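Local atomic coordinates of oxidoreductase, NAD-binding (Acidithiobacillus ferrooxidans, PDB entry 7BVJ), a protein that catalyses the NAD(+)-dependent oxidation of the glucosamine 3-position of UDP-N-acetylglucosamine to a ketone, a step in the synthesis of lipid A. Residues A[14-19]-A[40-45]; A[64-69]-A[75-80]. All coordinates share one frame; numbering follows the deposited sequence.

How the contacts relate
Both contacts belong to the NAD-binding Rossmann domain and follow one another along the chain without nesting or crossing. From the N terminus, contact 1 closes first: helix 13-25, which follows strand 5-9, is joined to helix 36-46 across a loop that includes strand 27-32. Contact 2 opens later and closes a short loop, folding helix 73-82 back on strand 63-66. Their centres lie about 16 Å apart. The two meet where His18 ND1 and Ser65 OG, 2.8 Å apart, probably share a hydrogen bond and where Val67 packs on Leu14, Gly15 and His18. NAD touches both, its pyrophosphate at 14-19 and its adenine at 64-69.

Contact 1 of 2, residues A[14-19]-A[40-45]. With NAD (nicotinamide-adenine-dinucleotide), chain E.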
loop_
_atom_site.group_PDB
_atom_site.type_symbol
_atom_site.label_atom_id
_atom_site.label_comp_id
_atom_site.label_asym_id
_atom_site.label_seq_id
_atom_site.Cartn_x
_atom_site.Cartn_y
_atom_site.Cartn_z
ATOM N N LEU A 14 4.346 4.610 12.260
ATOM C CA LEU A 14 3.709 5.168 11.062
ATOM C C LEU A 14 2.430 5.957 11.367
ATOM O O LEU A 14 2.071 6.894 10.619
ATOM C CB LEU A 14 3.401 4.030 10.085
ATOM C CG LEU A 14 2.550 4.252 8.838
ATOM C CD1 LEU A 14 3.249 5.206 7.864
ATOM C CD2 LEU A 14 2.294 2.902 8.179
ATOM N N GLY A 15 1.719 5.568 12.430
ATOM C CA GLY A 15 0.521 6.290 12.821
ATOM C C GLY A 15 0.814 7.728 13.182
ATOM O O GLY A 15 0.012 8.624 12.893
ATOM N N ARG A 16 1.970 7.973 13.804
ATOM C CA ARG A 16 2.382 9.338 14.099
ATOM C C ARG A 16 2.492 10.177 12.827
ATOM O O ARG A 16 2.067 11.336 12.808
ATOM C CB ARG A 16 3.704 9.317 14.861
ATOM C CG ARG A 16 4.358 10.670 15.001
ATOM C CD ARG A 16 5.473 10.646 16.058
ATOM N NE ARG A 16 6.288 11.861 16.040
ATOM C CZ ARG A 16 7.293 12.076 15.194
ATOM N NH1 ARG A 16 7.608 11.157 14.283
ATOM N NH2 ARG A 16 7.982 13.210 15.253
ATOM N N PHE A 17 3.068 9.616 11.758
ATOM C CA PHE A 17 3.152 10.337 10.485
ATOM C C PHE A 17 1.764 10.643 9.933
ATOM O O PHE A 17 1.519 11.747 9.427
ATOM C CB PHE A 17 3.965 9.529 9.463
ATOM C CG PHE A 17 5.413 9.367 9.829
ATOM C CD1 PHE A 17 5.961 8.115 9.999
ATOM C CD2 PHE A 17 6.220 10.472 10.028
ATOM C CE1 PHE A 17 7.296 7.963 10.355
ATOM C CE2 PHE A 17 7.553 10.329 10.382
ATOM C CZ PHE A 17 8.090 9.074 10.550
ATOM N N HIS A 18 0.850 9.668 10.005
ATOM C CA HIS A 18 -0.538 9.949 9.639
ATOM C C HIS A 18 -1.062 11.159 10.401
ATOM O O HIS A 18 -1.710 12.050 9.824
ATOM C CB HIS A 18 -1.439 8.759 9.935
ATOM C CG HIS A 18 -1.438 7.694 8.888
ATOM N ND1 HIS A 18 -2.557 7.381 8.151
ATOM C CD2 HIS A 18 -0.487 6.807 8.522
ATOM C CE1 HIS A 18 -2.291 6.361 7.362
ATOM N NE2 HIS A 18 -1.039 5.999 7.563
ATOM N N ALA A 19 -0.802 11.187 11.713
ATOM C CA ALA A 19 -1.302 12.270 12.559
ATOM C C ALA A 19 -0.705 13.619 12.160
ATOM O O ALA A 19 -1.414 14.640 12.135
ATOM C CB ALA A 19 -1.010 11.963 14.033
ATOM N N ALA A 40 -0.087 10.294 24.491
ATOM C CA ALA A 40 0.150 11.571 25.155
ATOM C C ALA A 40 1.312 12.319 24.517
ATOM O O ALA A 40 1.227 13.533 24.296
ATOM C CB ALA A 40 0.393 11.357 26.650
ATOM N N GLU A 41 2.401 11.621 24.187
ATOM C CA GLU A 41 3.503 12.342 23.550
ATOM C C GLU A 41 3.132 12.793 22.136
ATOM O O GLU A 41 3.514 13.893 21.711
ATOM C CB GLU A 41 4.773 11.498 23.536
ATOM C CG GLU A 41 4.739 10.327 22.588
ATOM C CD GLU A 41 5.809 9.291 22.875
ATOM O OE1 GLU A 41 6.571 9.457 23.857
ATOM O OE2 GLU A 41 5.870 8.294 22.125
ATOM N N VAL A 42 2.383 11.969 21.391
ATOM C CA VAL A 42 1.974 12.377 20.047
ATOM C C VAL A 42 1.083 13.614 20.121
ATOM O O VAL A 42 1.265 14.581 19.364
ATOM C CB VAL A 42 1.282 11.211 19.313
ATOM C CG1 VAL A 42 0.720 11.668 17.995
ATOM C CG2 VAL A 42 2.269 10.067 19.075
ATOM N N ALA A 43 0.128 13.612 21.052
ATOM C CA ALA A 43 -0.748 14.766 21.226
ATOM C C ALA A 43 0.041 16.004 21.646
ATOM O O ALA A 43 -0.197 17.096 21.127
ATOM C CB ALA A 43 -1.834 14.444 22.243
ATOM N N ALA A 44 0.988 15.857 22.576
ATOM C CA ALA A 44 1.823 16.988 22.973
ATOM C C ALA A 44 2.583 17.557 21.784
ATOM O O ALA A 44 2.717 18.774 21.643
ATOM C CB ALA A 44 2.800 16.551 24.065
ATOM N N GLU A 45 3.090 16.689 20.918
ATOM C CA GLU A 45 3.900 17.162 19.807
ATOM C C GLU A 45 3.038 17.841 18.744
ATOM O O GLU A 45 3.462 18.830 18.131
ATOM C CB GLU A 45 4.693 15.985 19.248
ATOM C CG GLU A 45 5.311 16.175 17.874
ATOM C CD GLU A 45 5.699 14.841 17.257
ATOM O OE1 GLU A 45 6.284 14.014 17.977
ATOM O OE2 GLU A 45 5.401 14.615 16.063
HETATM P PA NAD E . 3.865 -0.061 15.605
HETATM O O1A NAD E . 3.502 -1.177 16.520
HETATM O O2A NAD E . 5.009 0.917 15.677
HETATM O O5B NAD E . 2.506 0.996 15.912
HETATM C C5B NAD E . 1.477 0.203 16.453
HETATM C C4B NAD E . 0.615 1.066 17.380
HETATM O O4B NAD E . -0.663 0.493 17.520
HETATM C C3B NAD E . 1.293 1.021 18.758
HETATM O O3B NAD E . 1.387 2.352 19.114
HETATM C C2B NAD E . 0.285 0.254 19.631
HETATM O O2B NAD E . 0.233 0.771 20.957
HETATM C C1B NAD E . -1.009 0.616 18.902
HETATM N N9A NAD E . -2.094 -0.339 19.095
HETATM C C8A NAD E . -2.088 -1.716 19.147
HETATM N N7A NAD E . -3.302 -2.239 19.299
HETATM C C5A NAD E . -4.150 -1.154 19.345
HETATM C C6A NAD E . -5.558 -1.047 19.495
HETATM N N6A NAD E . -6.325 -2.185 19.631
HETATM N N1A NAD E . -6.144 0.184 19.511
HETATM C C2A NAD E . -5.308 1.270 19.380
HETATM N N3A NAD E . -3.968 1.318 19.224
HETATM C C4A NAD E . -3.417 0.061 19.219
HETATM O O3 NAD E . 3.916 -0.441 14.031
HETATM P PN NAD E . 3.795 0.704 12.916
HETATM O O1N NAD E . 3.084 2.010 13.164
HETATM O O2N NAD E . 5.036 0.424 12.139
HETATM O O5D NAD E . 2.657 0.012 11.713
#
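Two neighbouring helices of the Rossmann fold, 13-25 and 36-46, meet here through Arg16 and Glu45, with Val42 and Ala19 beneath. Their short segments run roughly parallel, with axes 10.9 Å from each other, and Arg16 and Glu45 span the gap, their side chains crossing nearly at right angles. Arg16 reaches over with CG anti to the backbone N (chi1 169°) and the chain extended as far as NE, which carries the guanidinium across to Glu45. There NE donates to OE1 at 2.9 Å in a fairly straight bond, 161° at the hydrogen, that meets the syn lone pair of OE1 and lies in the guanidinium plane. The bond from NE to OE2 is bent and weak, and the carboxylate stands steeply against the guanidinium, the planes 78° apart. NE closes the salt bridge, with Arg16 NH2 also near the carboxylate, 3.0 Å from Glu45 OE2. Glu45 OE2 has a second partner in Gln20, one helical turn on from Arg16. The apolar part is loose: Ala19 CB lies 4.3 Å from Val42 CG1, and Arg16 CD lies 4.4 Å from Val42 CG2. Both Ala19 and Val42 are buried, Ala19 against Val8 of strand 5-9 and Val42 against Val11. At the start of helix 13-25 the backbone N of Leu14 donates to NAD O1N at 3.0 Å, and His13 N also binds the cofactor. Gly15 is the last glycine of a GxGxxG pattern, consistent with the dinucleotide-binding strand-turn-helix of Rossmann dehydrogenases, in which the first helix presents its N-terminal amides to the pyrophosphate.

Contact 2 of 2, residues A[64-69]-A[75-80]; sequences VSIVTP and AVAEVA. With NAD (nicotinamide-adenine-dinucleotide), chain E.
Ile66 packs against Val76, Ala77 and Ala80 within a beta-alpha-beta unit of the Rossmann fold, where helix 73-82 lies back over strand 63-66 before the chain enters strand 86-90. The strand and helix segments run nearly antiparallel, at 164°, with axes 9.8 Å apart.

The packing is mainly apolar, with no hydrogen bond between the segments. Ile66 sets CG1 beside its backbone N (chi1 -72°), and the chain reaches on until CD1 lies 3.6 Å from Ala77 CA, close against the helix backbone. Val76 lies alongside Ile66, the two side chains pointing opposite ways, with Val76 CG1 3.8 Å from Ile66 CG1. Toward the start of the strand segment, Val64 CG2 and Ala80 CB make a looser contact at 4.4 Å. The small methyls of Ala77 and Ala80 probably let the helix lie this close. Cutting Ile66 back to an alanine would take away CG1, CG2 and CD1, and is likely to open a gap beside Ala77 and leave Val76 CG1 without its neighbour on the strand. Cys87 and Ile89 of strand 86-90 extend the same packing layer, Cys87 against Ile66 and Ala80, and Ile89 against Ala77.

The polar end of Thr68 is engaged within the loop: OG1 is hydrogen-bonded to Thr72 OG1, while Val76 CG2 stands 4.2 Å from it.

Cofactor contacts come from the loop that follows the strand. Thr68 and Pro69 both belong to the NAD pocket, and Thr68 CG2 and Pro69 CD lie against one face of the adenine. With CG2 turned anti to its carbonyl carbon, Thr68 brings this methyl within 3.4 Å of NAD N3A, and Pro69 CD lies 3.2 Å from NAD C8A.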
loop_
_atom_site.group_PDB
_atom_site.type_symbol
_atom_site.label_atom_id
_atom_site.label_comp_id
_atom_site.label_asym_id
_atom_site.label_seq_id
_atom_site.Cartn_x
_atom_site.Cartn_y
_atom_site.Cartn_z
ATOM N N VAL A 64 -11.046 8.802 10.279
ATOM C CA VAL A 64 -9.842 8.388 10.979
ATOM C C VAL A 64 -8.929 7.609 10.045
ATOM O O VAL A 64 -9.369 6.976 9.075
ATOM C CB VAL A 64 -10.149 7.529 12.224
ATOM C CG1 VAL A 64 -11.011 8.295 13.217
ATOM C CG2 VAL A 64 -10.818 6.234 11.792
ATOM N N SER A 65 -7.642 7.659 10.360
ATOM C CA SER A 65 -6.711 6.622 9.935
ATOM C C SER A 65 -6.586 5.558 11.029
ATOM O O SER A 65 -6.512 5.877 12.219
ATOM C CB SER A 65 -5.335 7.217 9.611
ATOM O OG SER A 65 -5.333 7.826 8.316
ATOM N N ILE A 66 -6.583 4.296 10.612
ATOM C CA ILE A 66 -6.407 3.146 11.497
ATOM C C ILE A 66 -5.044 2.546 11.186
ATOM O O ILE A 66 -4.826 1.983 10.100
ATOM C CB ILE A 66 -7.525 2.113 11.325
ATOM C CG1 ILE A 66 -8.828 2.647 11.917
ATOM C CG2 ILE A 66 -7.152 0.808 11.965
ATOM C CD1 ILE A 66 -10.047 1.926 11.399
ATOM N N VAL A 67 -4.112 2.722 12.127
ATOM C CA VAL A 67 -2.720 2.335 11.937
ATOM C C VAL A 67 -2.293 1.402 13.070
ATOM O O VAL A 67 -1.189 1.528 13.613
ATOM C CB VAL A 67 -1.805 3.567 11.826
ATOM C CG1 VAL A 67 -0.514 3.177 11.111
ATOM C CG2 VAL A 67 -2.509 4.700 11.080
ATOM N N THR A 68 -3.200 0.530 13.492
ATOM C CA THR A 68 -2.947 -0.473 14.515
ATOM C C THR A 68 -2.422 -1.754 13.867
ATOM O O THR A 68 -2.356 -1.856 12.637
ATOM C CB THR A 68 -4.236 -0.713 15.289
ATOM O OG1 THR A 68 -5.261 -1.123 14.373
ATOM C CG2 THR A 68 -4.664 0.583 16.028
ATOM N N PRO A 69 -2.004 -2.759 14.657
ATOM C CA PRO A 69 -1.525 -4.006 14.038
ATOM C C PRO A 69 -2.624 -4.667 13.223
ATOM O O PRO A 69 -3.805 -4.589 13.557
ATOM C CB PRO A 69 -1.100 -4.872 15.239
ATOM C CG PRO A 69 -0.711 -3.877 16.277
ATOM C CD PRO A 69 -1.732 -2.757 16.111
ATOM N N ALA A 75 -11.507 -5.411 14.058
ATOM C CA ALA A 75 -12.251 -4.985 15.242
ATOM C C ALA A 75 -12.294 -3.464 15.342
ATOM O O ALA A 75 -13.351 -2.879 15.633
ATOM C CB ALA A 75 -11.631 -5.596 16.501
ATOM N N VAL A 76 -11.165 -2.799 15.057
ATOM C CA VAL A 76 -11.134 -1.349 15.204
ATOM C C VAL A 76 -11.978 -0.683 14.124
ATOM O O VAL A 76 -12.752 0.244 14.407
ATOM C CB VAL A 76 -9.687 -0.825 15.187
ATOM C CG1 VAL A 76 -9.676 0.701 15.098
ATOM C CG2 VAL A 76 -8.936 -1.293 16.421
ATOM N N ALA A 77 -11.831 -1.124 12.871
ATOM C CA ALA A 77 -12.621 -0.555 11.782
ATOM C C ALA A 77 -14.099 -0.813 11.995
ATOM O O ALA A 77 -14.938 0.029 11.655
ATOM C CB ALA A 77 -12.179 -1.132 10.433
ATOM N N GLU A 78 -14.444 -1.978 12.547
ATOM C CA GLU A 78 -15.837 -2.248 12.874
ATOM C C GLU A 78 -16.370 -1.209 13.856
ATOM O O GLU A 78 -17.462 -0.656 13.660
ATOM C CB GLU A 78 -15.973 -3.660 13.445
ATOM C CG GLU A 78 -17.366 -4.234 13.351
ATOM C CD GLU A 78 -17.496 -5.569 14.061
ATOM O OE1 GLU A 78 -16.726 -5.826 15.030
ATOM O OE2 GLU A 78 -18.374 -6.354 13.649
ATOM N N VAL A 79 -15.610 -0.925 14.926
ATOM C CA VAL A 79 -16.085 0.073 15.891
ATOM C C VAL A 79 -16.176 1.450 15.234
ATOM O O VAL A 79 -17.127 2.209 15.466
ATOM C CB VAL A 79 -15.195 0.100 17.148
ATOM C CG1 VAL A 79 -15.653 1.214 18.099
ATOM C CG2 VAL A 79 -15.236 -1.248 17.875
ATOM N N ALA A 80 -15.206 1.778 14.374
ATOM C CA ALA A 80 -15.178 3.104 13.772
ATOM C C ALA A 80 -16.338 3.289 12.800
ATOM O O ALA A 80 -16.970 4.350 12.778
ATOM C CB ALA A 80 -13.837 3.346 13.086
HETATM P PA NAD E . 3.865 -0.061 15.605
HETATM O O1A NAD E . 3.502 -1.177 16.520
HETATM O O2A NAD E . 5.009 0.917 15.677
HETATM O O5B NAD E . 2.506 0.996 15.912
HETATM C C5B NAD E . 1.477 0.203 16.453
HETATM C C4B NAD E . 0.615 1.066 17.380
HETATM O O4B NAD E . -0.663 0.493 17.520
HETATM C C3B NAD E . 1.293 1.021 18.758
HETATM O O3B NAD E . 1.387 2.352 19.114
HETATM C C2B NAD E . 0.285 0.254 19.631
HETATM O O2B NAD E . 0.233 0.771 20.957
HETATM C C1B NAD E . -1.009 0.616 18.902
HETATM N N9A NAD E . -2.094 -0.339 19.095
HETATM C C8A NAD E . -2.088 -1.716 19.147
HETATM N N7A NAD E . -3.302 -2.239 19.299
HETATM C C5A NAD E . -4.150 -1.154 19.345
HETATM C C6A NAD E . -5.558 -1.047 19.495
HETATM N N6A NAD E . -6.325 -2.185 19.631
HETATM N N1A NAD E . -6.144 0.184 19.511
HETATM C C2A NAD E . -5.308 1.270 19.380
HETATM N N3A NAD E . -3.968 1.318 19.224
HETATM C C4A NAD E . -3.417 0.061 19.219
HETATM O O3 NAD E . 3.916 -0.441 14.031
HETATM P PN NAD E . 3.795 0.704 12.916
HETATM O O1N NAD E . 3.084 2.010 13.164
HETATM O O2N NAD E . 5.036 0.424 12.139
HETATM O O5D NAD E . 2.657 0.012 11.713
#